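Local atomic coordinates of glycoside hydrolase family 15, cellulose signaling associated protein envoy (Hypocrea jecorina, PDB entry 4WUJ), a protein that senses blue light through a flavin-binding LOV domain, the part present here, and is linked to a pathway integrating light and oxidative stress. Residues Gln95-Ala100 with Val107-Val112; Leu40-Ile45 with Phe139-Gln144. All coordinates share one frame; numbering follows the deposited sequence.

Interaction 1: residues Gln95-Ala100 with Val107-Val112; sequences QEMRRA and VQVRIV. With FMN (flavin mononucleotide), chain I; SO4 (sulfate ion), chain J.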
ATOM      1  N   GLN C  95     -12.809  22.219   9.837  1.00 32.65           N
ATOM      2  CA  GLN C  95     -13.376  22.021  11.189  1.00 33.56           C
ATOM      3  C   GLN C  95     -13.870  20.604  11.408  1.00 34.51           C
ATOM      4  O   GLN C  95     -13.718  20.028  12.503  1.00 28.69           O
ATOM      5  CB  GLN C  95     -14.634  22.868  11.494  1.00 39.43           C
ATOM      6  CG  GLN C  95     -14.718  24.266  11.000  1.00 51.47           C
ATOM      7  CD  GLN C  95     -16.066  24.910  11.420  1.00 63.74           C
ATOM      8  OE1 GLN C  95     -16.446  24.881  12.607  1.00 58.37           O
ATOM      9  NE2 GLN C  95     -16.800  25.451  10.438  1.00 56.51           N
ATOM     10  N   GLU C  96     -14.569  20.087  10.400  1.00 29.49           N
ATOM     11  CA  GLU C  96     -15.066  18.710  10.466  1.00 33.33           C
ATOM     12  C   GLU C  96     -13.859  17.778  10.727  1.00 28.00           C
ATOM     13  O   GLU C  96     -13.903  16.949  11.630  1.00 30.11           O
ATOM     14  CB  GLU C  96     -15.805  18.337   9.176  1.00 42.13           C
ATOM     15  CG  GLU C  96     -17.006  17.406   9.391  1.00 52.25           C
ATOM     16  CD  GLU C  96     -17.563  16.794   8.084  1.00 48.86           C
ATOM     17  OE1 GLU C  96     -17.456  17.416   6.993  1.00 32.32           O
ATOM     18  OE2 GLU C  96     -18.093  15.663   8.160  1.00 54.36           O
ATOM     19  N   MET C  97     -12.773  17.945   9.973  1.00 23.04           N
ATOM     20  CA  MET C  97     -11.599  17.098  10.205  1.00 29.64           C
ATOM     21  C   MET C  97     -11.084  17.326  11.644  1.00 28.94           C
ATOM     22  O   MET C  97     -10.872  16.380  12.397  1.00 22.41           O
ATOM     23  CB  MET C  97     -10.510  17.404   9.187  1.00 32.92           C
ATOM     24  CG  MET C  97     -10.754  16.749   7.820  1.00 25.85           C
ATOM     25  SD  MET C  97      -9.416  16.954   6.627  1.00 26.69           S
ATOM     26  CE  MET C  97      -9.289  18.715   6.459  1.00 23.03           C
ATOM     27  N   ARG C  98     -10.995  18.603  12.037  1.00 29.00           N
ATOM     28  CA  ARG C  98     -10.466  18.982  13.333  1.00 31.49           C
ATOM     29  C   ARG C  98     -11.231  18.330  14.462  1.00 32.84           C
ATOM     30  O   ARG C  98     -10.636  17.793  15.423  1.00 24.24           O
ATOM     31  CB  ARG C  98     -10.490  20.498  13.490  1.00 32.17           C
ATOM     32  CG  ARG C  98      -9.871  20.950  14.778  1.00 29.40           C
ATOM     33  CD  ARG C  98      -9.596  22.436  14.830  1.00 31.15           C
ATOM     34  NE  ARG C  98     -10.832  23.188  14.723  1.00 37.73           N
ATOM     35  CZ  ARG C  98     -11.145  23.993  13.715  1.00 38.71           C
ATOM     36  NH1 ARG C  98     -10.295  24.211  12.719  1.00 34.25           N
ATOM     37  NH2 ARG C  98     -12.313  24.609  13.723  1.00 44.28           N
ATOM     38  N   ARG C  99     -12.553  18.339  14.308  1.00 30.25           N
ATOM     39  CA  ARG C  99     -13.458  17.920  15.363  1.00 32.95           C
ATOM     40  C   ARG C  99     -13.501  16.417  15.377  1.00 26.99           C
ATOM     41  O   ARG C  99     -13.526  15.774  16.428  1.00 34.72           O
ATOM     42  CB  ARG C  99     -14.857  18.505  15.135  1.00 44.71           C
ATOM     43  CG  ARG C  99     -15.142  19.799  15.940  1.00 53.96           C
ATOM     44  CD  ARG C  99     -15.675  20.948  15.057  1.00 60.42           C
ATOM     45  NE  ARG C  99     -16.132  22.095  15.834  1.00 62.75           N
ATOM     46  CZ  ARG C  99     -16.936  23.056  15.371  1.00 60.75           C
ATOM     47  NH1 ARG C  99     -17.401  23.024  14.119  1.00 62.25           N
ATOM     48  NH2 ARG C  99     -17.286  24.060  16.178  1.00 53.85           N
ATOM     49  N   ALA C 100     -13.435  15.836  14.201  1.00 28.03           N
ATOM     50  CA  ALA C 100     -13.449  14.382  14.116  1.00 33.74           C
ATOM     51  C   ALA C 100     -12.182  13.807  14.743  1.00 29.23           C
ATOM     52  O   ALA C 100     -12.232  12.891  15.587  1.00 31.19           O
ATOM     53  CB  ALA C 100     -13.574  13.982  12.697  1.00 34.42           C
ATOM     54  N   VAL C 107     -13.957  10.120   9.682  1.00 25.68           N
ATOM     55  CA  VAL C 107     -14.516  11.241   8.993  1.00 23.90           C
ATOM     56  C   VAL C 107     -14.090  11.217   7.569  1.00 31.05           C
ATOM     57  O   VAL C 107     -12.978  10.802   7.227  1.00 29.64           O
ATOM     58  CB  VAL C 107     -14.047  12.572   9.620  1.00 37.28           C
ATOM     59  CG1 VAL C 107     -12.515  12.632   9.667  1.00 37.14           C
ATOM     60  CG2 VAL C 107     -14.600  13.755   8.862  1.00 34.76           C
ATOM     61  N   GLN C 108     -14.973  11.674   6.710  1.00 28.99           N
ATOM     62  CA  GLN C 108     -14.623  11.761   5.315  1.00 37.74           C
ATOM     63  C   GLN C 108     -15.207  13.030   4.773  1.00 35.44           C
ATOM     64  O   GLN C 108     -16.425  13.262   4.866  1.00 39.98           O
ATOM     65  CB  GLN C 108     -15.108  10.525   4.542  1.00 32.02           C
ATOM     66  CG  GLN C 108     -14.873  10.601   3.058  1.00 36.14           C
ATOM     67  CD  GLN C 108     -15.338   9.334   2.332  1.00 39.97           C
ATOM     68  OE1 GLN C 108     -16.524   8.998   2.326  1.00 35.47           O
ATOM     69  NE2 GLN C 108     -14.394   8.610   1.755  1.00 37.94           N
ATOM     70  N   VAL C 109     -14.328  13.846   4.215  1.00 28.49           N
ATOM     71  CA  VAL C 109     -14.705  15.101   3.631  1.00 28.78           C
ATOM     72  C   VAL C 109     -13.977  15.271   2.326  1.00 32.35           C
ATOM     73  O   VAL C 109     -13.075  14.523   1.979  1.00 30.85           O
ATOM     74  CB  VAL C 109     -14.296  16.316   4.538  1.00 36.93           C
ATOM     75  CG1 VAL C 109     -14.628  16.038   5.994  1.00 33.28           C
ATOM     76  CG2 VAL C 109     -12.816  16.639   4.366  1.00 42.10           C
ATOM     77  N   ARG C 110     -14.369  16.298   1.602  1.00 33.39           N
ATOM     78  CA  ARG C 110     -13.689  16.665   0.390  1.00 33.20           C
ATOM     79  C   ARG C 110     -13.279  18.081   0.636  1.00 34.83           C
ATOM     80  O   ARG C 110     -13.980  18.830   1.331  1.00 34.59           O
ATOM     81  CB  ARG C 110     -14.636  16.509  -0.828  1.00 42.52           C
ATOM     82  CG  ARG C 110     -15.340  17.777  -1.321  1.00 44.94           C
ATOM     83  CD  ARG C 110     -16.490  17.508  -2.386  1.00 33.93           C
ATOM     84  NE  ARG C 110     -17.157  18.780  -2.659  1.00 27.47           N
ATOM     85  CZ  ARG C 110     -18.198  19.256  -1.963  1.00 32.41           C
ATOM     86  NH1 ARG C 110     -18.776  18.528  -1.019  1.00 32.48           N
ATOM     87  NH2 ARG C 110     -18.712  20.445  -2.245  1.00 44.40           N
ATOM     88  N   ILE C 111     -12.141  18.463   0.090  1.00 27.58           N
ATOM     89  CA  ILE C 111     -11.566  19.721   0.451  1.00 27.09           C
ATOM     90  C   ILE C 111     -10.551  20.053  -0.578  1.00 29.39           C
ATOM     91  O   ILE C 111      -9.992  19.143  -1.196  1.00 39.24           O
ATOM     92  CB  ILE C 111     -10.840  19.604   1.877  1.00 35.62           C
ATOM     93  CG1 ILE C 111     -10.085  20.876   2.228  1.00 24.69           C
ATOM     94  CG2 ILE C 111      -9.868  18.399   1.934  1.00 25.52           C
ATOM     95  CD1 ILE C 111      -9.477  20.831   3.637  1.00 33.25           C
ATOM     96  N   VAL C 112     -10.229  21.324  -0.737  1.00 28.96           N
ATOM     97  CA  VAL C 112      -9.199  21.683  -1.689  1.00 24.93           C
ATOM     98  C   VAL C 112      -7.842  21.670  -1.065  1.00 37.87           C
ATOM     99  O   VAL C 112      -7.597  22.367  -0.068  1.00 39.46           O
ATOM    100  CB  VAL C 112      -9.447  23.056  -2.300  1.00 41.02           C
ATOM    101  CG1 VAL C 112      -8.231  23.496  -3.139  1.00 40.47           C
ATOM    102  CG2 VAL C 112     -10.763  23.030  -3.132  1.00 38.98           C
TER
HETATM  103  N1  FMN I5201      -5.920  17.994   5.676  1.00 29.08           N
HETATM  104  C2  FMN I5201      -5.931  18.235   4.318  1.00 32.35           C
HETATM  105  O2  FMN I5201      -6.271  19.334   3.884  1.00 31.55           O
HETATM  106  N3  FMN I5201      -5.539  17.235   3.431  1.00 28.33           N
HETATM  107  C4  FMN I5201      -5.152  15.994   3.874  1.00 31.35           C
HETATM  108  O4  FMN I5201      -4.798  15.150   3.056  1.00 24.07           O
HETATM  109  C4A FMN I5201      -5.136  15.736   5.252  1.00 37.12           C
HETATM  110  N5  FMN I5201      -4.731  14.499   5.736  1.00 27.20           N
HETATM  111  C5A FMN I5201      -4.736  14.251   7.080  1.00 26.15           C
HETATM  112  C6  FMN I5201      -4.344  12.998   7.513  1.00 23.73           C
HETATM  113  C7  FMN I5201      -4.302  12.713   8.867  1.00 28.87           C
HETATM  114  C7M FMN I5201      -3.882  11.338   9.285  1.00 22.78           C
HETATM  115  C8  FMN I5201      -4.675  13.708   9.800  1.00 27.27           C
HETATM  116  C8M FMN I5201      -4.637  13.404  11.278  1.00 20.67           C
HETATM  117  C9  FMN I5201      -5.089  14.967   9.348  1.00 25.62           C
HETATM  118  C9A FMN I5201      -5.118  15.249   7.986  1.00 27.19           C
HETATM  119  N10 FMN I5201      -5.511  16.502   7.505  1.00 31.76           N
HETATM  120  C10 FMN I5201      -5.521  16.744   6.145  1.00 30.28           C
HETATM  121  C1' FMN I5201      -6.001  17.634   8.383  1.00 24.59           C
HETATM  122  C2' FMN I5201      -4.992  18.543   9.044  1.00 27.07           C
HETATM  123  O2' FMN I5201      -3.829  17.801   9.330  1.00 23.79           O
HETATM  124  C3' FMN I5201      -5.664  19.184  10.293  1.00 26.52           C
HETATM  125  O3' FMN I5201      -6.133  18.179  11.185  1.00 24.30           O
HETATM  126  C4' FMN I5201      -6.852  20.082   9.873  1.00 29.40           C
HETATM  127  O4' FMN I5201      -6.344  21.168   9.129  1.00 25.65           O
HETATM  128  C5' FMN I5201      -7.706  20.568  11.058  1.00 27.39           C
HETATM  129  O5' FMN I5201      -6.877  21.111  12.070  1.00 24.84           O
HETATM  130  P   FMN I5201      -6.457  22.649  12.053  1.00 30.39           P
HETATM  131  O1P FMN I5201      -5.491  22.811  13.216  1.00 33.69           O
HETATM  132  O2P FMN I5201      -5.777  23.116  10.812  1.00 27.14           O
HETATM  133  O3P FMN I5201      -7.673  23.487  12.276  1.00 32.34           O
HETATM  134  S   SO4 J5202     -13.456  24.496  17.140  1.00 53.27           S
HETATM  135  O1  SO4 J5202     -14.134  25.236  16.080  1.00 52.35           O
HETATM  136  O2  SO4 J5202     -12.014  24.715  17.050  1.00 46.26           O
HETATM  137  O3  SO4 J5202     -13.854  23.092  17.166  1.00 46.58           O
HETATM  138  O4  SO4 J5202     -13.841  25.035  18.424  1.00 47.54           O
HETATM  139  O   HOH W   1     -18.999  15.135   5.249  1.00 57.24           O

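Interaction 2: residues Leu40-Ile45 with Phe139-Gln144; sequences LTLCDI and FAVGLQ. With FMN (flavin mononucleotide), chain I.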
ATOM      1  N   LEU C  40      -1.433   7.792   1.345  1.00 18.74           N
ATOM      2  CA  LEU C  40      -1.686   7.468   2.748  1.00 21.93           C
ATOM      3  C   LEU C  40      -0.711   8.192   3.636  1.00 29.01           C
ATOM      4  O   LEU C  40       0.478   8.271   3.313  1.00 26.56           O
ATOM      5  CB  LEU C  40      -1.552   5.981   3.000  1.00 27.42           C
ATOM      6  CG  LEU C  40      -1.771   5.484   4.426  1.00 28.59           C
ATOM      7  CD1 LEU C  40      -2.385   4.085   4.419  1.00 29.97           C
ATOM      8  CD2 LEU C  40      -0.478   5.504   5.232  1.00 27.13           C
ATOM      9  N   THR C  41      -1.232   8.762   4.726  1.00 23.43           N
ATOM     10  CA  THR C  41      -0.397   9.330   5.769  1.00 19.89           C
ATOM     11  C   THR C  41      -0.775   8.672   7.090  1.00 25.58           C
ATOM     12  O   THR C  41      -1.914   8.231   7.312  1.00 24.49           O
ATOM     13  CB  THR C  41      -0.508  10.889   5.876  1.00 33.18           C
ATOM     14  OG1 THR C  41      -1.822  11.263   6.316  1.00 33.38           O
ATOM     15  CG2 THR C  41      -0.226  11.546   4.551  1.00 29.73           C
ATOM     16  N   LEU C  42       0.218   8.567   7.943  1.00 24.70           N
ATOM     17  CA  LEU C  42       0.045   8.085   9.289  1.00 26.22           C
ATOM     18  C   LEU C  42       0.581   9.203  10.195  1.00 25.83           C
ATOM     19  O   LEU C  42       1.727   9.684  10.021  1.00 20.67           O
ATOM     20  CB  LEU C  42       0.851   6.809   9.480  1.00 25.64           C
ATOM     21  CG  LEU C  42       0.657   5.948  10.710  1.00 27.53           C
ATOM     22  CD1 LEU C  42      -0.789   5.546  10.984  1.00 35.58           C
ATOM     23  CD2 LEU C  42       1.514   4.709  10.456  1.00 34.10           C
ATOM     24  N   CYS C  43      -0.250   9.616  11.146  1.00 21.39           N
ATOM     25  CA  CYS C  43       0.098  10.728  12.036  1.00 20.53           C
ATOM     26  C   CYS C  43      -0.007  10.272  13.467  1.00 22.32           C
ATOM     27  O   CYS C  43      -0.934   9.551  13.818  1.00 22.02           O
ATOM     28  CB  CYS C  43      -0.819  11.912  11.796  1.00 20.99           C
ATOM     29  SG  CYS C  43      -0.626  12.674  10.157  1.00 22.65           S
ATOM     30  N   ASP C  44       0.983  10.646  14.281  1.00 19.10           N
ATOM     31  CA  ASP C  44       0.939  10.315  15.674  1.00 26.83           C
ATOM     32  C   ASP C  44       0.217  11.464  16.433  1.00 24.67           C
ATOM     33  O   ASP C  44       0.832  12.467  16.789  1.00 26.15           O
ATOM     34  CB  ASP C  44       2.361  10.109  16.209  1.00 23.93           C
ATOM     35  CG  ASP C  44       2.365   9.588  17.636  1.00 29.61           C
ATOM     36  OD1 ASP C  44       1.340   9.745  18.328  1.00 29.49           O
ATOM     37  OD2 ASP C  44       3.408   9.046  18.060  1.00 35.82           O
ATOM     38  N   ILE C  45      -1.079  11.332  16.664  1.00 26.01           N
ATOM     39  CA  ILE C  45      -1.805  12.443  17.269  1.00 25.48           C
ATOM     40  C   ILE C  45      -1.566  12.637  18.816  1.00 28.24           C
ATOM     41  O   ILE C  45      -2.041  13.611  19.396  1.00 23.14           O
ATOM     42  CB  ILE C  45      -3.295  12.364  16.937  1.00 29.07           C
ATOM     43  CG1 ILE C  45      -3.910  11.152  17.603  1.00 37.44           C
ATOM     44  CG2 ILE C  45      -3.523  12.300  15.376  1.00 31.82           C
ATOM     45  CD1 ILE C  45      -5.368  11.333  17.873  1.00 47.24           C
ATOM     46  N   PHE C 139      -2.839   6.896  16.913  1.00 41.51           N
ATOM     47  CA  PHE C 139      -2.507   7.321  15.554  1.00 38.97           C
ATOM     48  C   PHE C 139      -3.772   7.578  14.735  1.00 31.83           C
ATOM     49  O   PHE C 139      -4.870   7.166  15.086  1.00 31.04           O
ATOM     50  CB  PHE C 139      -1.626   6.275  14.844  1.00 31.74           C
ATOM     51  CG  PHE C 139      -0.255   6.141  15.441  1.00 34.18           C
ATOM     52  CD1 PHE C 139      -0.078   5.514  16.666  1.00 44.34           C
ATOM     53  CD2 PHE C 139       0.862   6.637  14.775  1.00 31.21           C
ATOM     54  CE1 PHE C 139       1.195   5.392  17.219  1.00 44.82           C
ATOM     55  CE2 PHE C 139       2.128   6.533  15.324  1.00 33.09           C
ATOM     56  CZ  PHE C 139       2.299   5.902  16.541  1.00 39.11           C
ATOM     57  N   ALA C 140      -3.579   8.267  13.629  1.00 29.72           N
ATOM     58  CA  ALA C 140      -4.631   8.531  12.699  1.00 27.63           C
ATOM     59  C   ALA C 140      -4.061   8.169  11.353  1.00 22.70           C
ATOM     60  O   ALA C 140      -2.894   8.473  11.061  1.00 23.42           O
ATOM     61  CB  ALA C 140      -5.036  10.006  12.732  1.00 27.61           C
ATOM     62  N   VAL C 141      -4.879   7.486  10.564  1.00 23.99           N
ATOM     63  CA  VAL C 141      -4.550   7.136   9.195  1.00 29.07           C
ATOM     64  C   VAL C 141      -5.397   7.981   8.308  1.00 24.48           C
ATOM     65  O   VAL C 141      -6.617   7.975   8.437  1.00 25.38           O
ATOM     66  CB  VAL C 141      -4.940   5.680   8.855  1.00 26.85           C
ATOM     67  CG1 VAL C 141      -4.596   5.395   7.385  1.00 24.60           C
ATOM     68  CG2 VAL C 141      -4.282   4.737   9.799  1.00 34.43           C
ATOM     69  N   GLY C 142      -4.752   8.691   7.408  1.00 20.82           N
ATOM     70  CA  GLY C 142      -5.430   9.413   6.369  1.00 22.96           C
ATOM     71  C   GLY C 142      -5.201   8.805   4.990  1.00 27.48           C
ATOM     72  O   GLY C 142      -4.090   8.360   4.655  1.00 23.15           O
ATOM     73  N   LEU C 143      -6.286   8.766   4.212  1.00 22.83           N
ATOM     74  CA  LEU C 143      -6.262   8.334   2.834  1.00 26.53           C
ATOM     75  C   LEU C 143      -6.651   9.527   2.011  1.00 25.81           C
ATOM     76  O   LEU C 143      -7.711  10.120   2.258  1.00 28.78           O
ATOM     77  CB  LEU C 143      -7.259   7.203   2.600  1.00 27.52           C
ATOM     78  CG  LEU C 143      -7.034   5.924   3.389  1.00 26.96           C
ATOM     79  CD1 LEU C 143      -8.033   4.815   2.940  1.00 34.18           C
ATOM     80  CD2 LEU C 143      -5.608   5.454   3.192  1.00 26.85           C
ATOM     81  N   GLN C 144      -5.771   9.924   1.099  1.00 22.52           N
ATOM     82  CA  GLN C 144      -6.034  10.986   0.136  1.00 24.85           C
ATOM     83  C   GLN C 144      -6.246  10.388  -1.291  1.00 37.92           C
ATOM     84  O   GLN C 144      -5.764   9.270  -1.601  1.00 28.79           O
ATOM     85  CB  GLN C 144      -4.855  11.941   0.030  1.00 22.20           C
ATOM     86  CG  GLN C 144      -4.438  12.654   1.315  1.00 31.81           C
ATOM     87  CD  GLN C 144      -3.594  11.842   2.278  1.00 30.12           C
ATOM     88  OE1 GLN C 144      -2.971  10.798   1.930  1.00 22.31           O
ATOM     89  NE2 GLN C 144      -3.568  12.321   3.527  1.00 24.16           N
TER
HETATM   90  N1  FMN I5201      -5.920  17.994   5.676  1.00 29.08           N
HETATM   91  C2  FMN I5201      -5.931  18.235   4.318  1.00 32.35           C
HETATM   92  O2  FMN I5201      -6.271  19.334   3.884  1.00 31.55           O
HETATM   93  N3  FMN I5201      -5.539  17.235   3.431  1.00 28.33           N
HETATM   94  C4  FMN I5201      -5.152  15.994   3.874  1.00 31.35           C
HETATM   95  O4  FMN I5201      -4.798  15.150   3.056  1.00 24.07           O
HETATM   96  C4A FMN I5201      -5.136  15.736   5.252  1.00 37.12           C
HETATM   97  N5  FMN I5201      -4.731  14.499   5.736  1.00 27.20           N
HETATM   98  C5A FMN I5201      -4.736  14.251   7.080  1.00 26.15           C
HETATM   99  C6  FMN I5201      -4.344  12.998   7.513  1.00 23.73           C
HETATM  100  C7  FMN I5201      -4.302  12.713   8.867  1.00 28.87           C
HETATM  101  C7M FMN I5201      -3.882  11.338   9.285  1.00 22.78           C
HETATM  102  C8  FMN I5201      -4.675  13.708   9.800  1.00 27.27           C
HETATM  103  C8M FMN I5201      -4.637  13.404  11.278  1.00 20.67           C
HETATM  104  C9  FMN I5201      -5.089  14.967   9.348  1.00 25.62           C
HETATM  105  C9A FMN I5201      -5.118  15.249   7.986  1.00 27.19           C
HETATM  106  N10 FMN I5201      -5.511  16.502   7.505  1.00 31.76           N
HETATM  107  C10 FMN I5201      -5.521  16.744   6.145  1.00 30.28           C
HETATM  108  C1' FMN I5201      -6.001  17.634   8.383  1.00 24.59           C
HETATM  109  C2' FMN I5201      -4.992  18.543   9.044  1.00 27.07           C
HETATM  110  O2' FMN I5201      -3.829  17.801   9.330  1.00 23.79           O
HETATM  111  C3' FMN I5201      -5.664  19.184  10.293  1.00 26.52           C
HETATM  112  O3' FMN I5201      -6.133  18.179  11.185  1.00 24.30           O
HETATM  113  C4' FMN I5201      -6.852  20.082   9.873  1.00 29.40           C
HETATM  114  O4' FMN I5201      -6.344  21.168   9.129  1.00 25.65           O
HETATM  115  C5' FMN I5201      -7.706  20.568  11.058  1.00 27.39           C
HETATM  116  O5' FMN I5201      -6.877  21.111  12.070  1.00 24.84           O
HETATM  117  P   FMN I5201      -6.457  22.649  12.053  1.00 30.39           P
HETATM  118  O1P FMN I5201      -5.491  22.811  13.216  1.00 33.69           O
HETATM  119  O2P FMN I5201      -5.777  23.116  10.812  1.00 27.14           O
HETATM  120  O3P FMN I5201      -7.673  23.487  12.276  1.00 32.34           O

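Interaction 1: residues Gln95-Ala100 with Val107-Val112
Helix 92-103 packs along strand 107-114, running nearly antiparallel to it, the axes of the two segments 8.6 Å apart at 163°; E96 and M97, and A100 about one turn on, meet the alternate residues V107, V109 and I111. At one end the small A100 methyl lets the backbones come close (A100 and V107 CA atoms 6.1 Å apart) and leaves the pair tight, A100 CB 3.4 Å from V107 CB. One turn back, M97 leaves with CG anti to its carbonyl carbon (chi1 -79°) and passes V109 at about a right angle, its CG 4.0 Å from V109 CG2. The chain then bends at chi3, bringing M97 CE to 3.5 Å from I111 CD1 and equally near FMN N1. M97 CE lies over one face of the flavin at N1, and I111, with CG1 anti to the backbone N, sets CD1 next to it by O2; Q79 packs on both side chains. E96 marks the solvent margin: its extended side chain slides past V109 in the opposite direction, OE1 3.3 Å from V109 CG1, while a water within hydrogen-bonding distance of E96 OE2 and Q108 O bridges them. R98 points elsewhere, its CG anti to the backbone N; NH1 gives O3P of the FMN phosphate a fairly straight bond of 2.8 Å, and NH2 bonds a sulfate ion, probably from the crystallisation liquor, that R102 also holds. An alanine at R98 would probably weaken the hold on the flavin phosphate, since the NH1 bond and the positive charge beside O3P would both be gone. Apolar residues facing the isoalloxazine and an arginine on the phosphate are characteristic of the FMN pocket of a LOV domain, a flavin-binding member of the PAS fold.

Interaction 2: residues Leu40-Ile45 with Phe139-Gln144
Two neighbouring antiparallel strands of the PAS-fold sheet meet here, L40-D44 beside F139-Q144. The tightest part is the backbone: T41 with G142 and C43 with A140 are hydrogen-bonded pairs, each joined by two N-H...O=C bonds of 2.9 Å. The C43 N-H points nearly along the C=O axis of A140, whereas the G142 N-H comes from above the carbonyl plane of T41. On the sheet face carrying L40, L42, V141 and L143, L40 and L143 lie side by side, L40 CD1 3.7 Å from L143 CD2; helix 14-22 covers L40, L42 and V141 with I17, L18 and I21, while L143 meets L34 and Y7 of the second subunit. Against this buried interior, F139 and I45 form a partly exposed margin, where F139 lays one ring face over the buried D44 carboxylate, the planes 28° apart; the carboxylate itself is held by H137 through OD2. The other face belongs to the flavin. A140 CB touches the C8M methyl, C43 SG lies 3.6 Å from C7M, and at G142 the absence of a side chain leaves room for the ring, because a CB there would collide with C6. Q144, bent at chi2 and held at OE1 by S39, turns its amide to the flavin's O4 and N5: NE2 donates to FMN O4 at 3.1 Å and weakly to N5, and has a further weak bond to T41 OG1, 3.5 Å away.

How the interactions relate
From the N terminus, the chain passes helix 14-22 and enters strand 39-44, the first half of interaction 2. It then runs through strand 52-55 and the short helices to helix 92-103, along which strand 107-114 then folds back in interaction 1, closing a local loop with six residues between the segments. Strand 120-129 follows, and 139-144 returns to 40-45, closing a loop that spans 93 residues and holds interaction 1 nested within it. The long closure joins an early strand to the last one inside the sheet; the short one ties a helix to an outer strand. Their centres are 13 Å apart and they do not touch, but FMN contacts both.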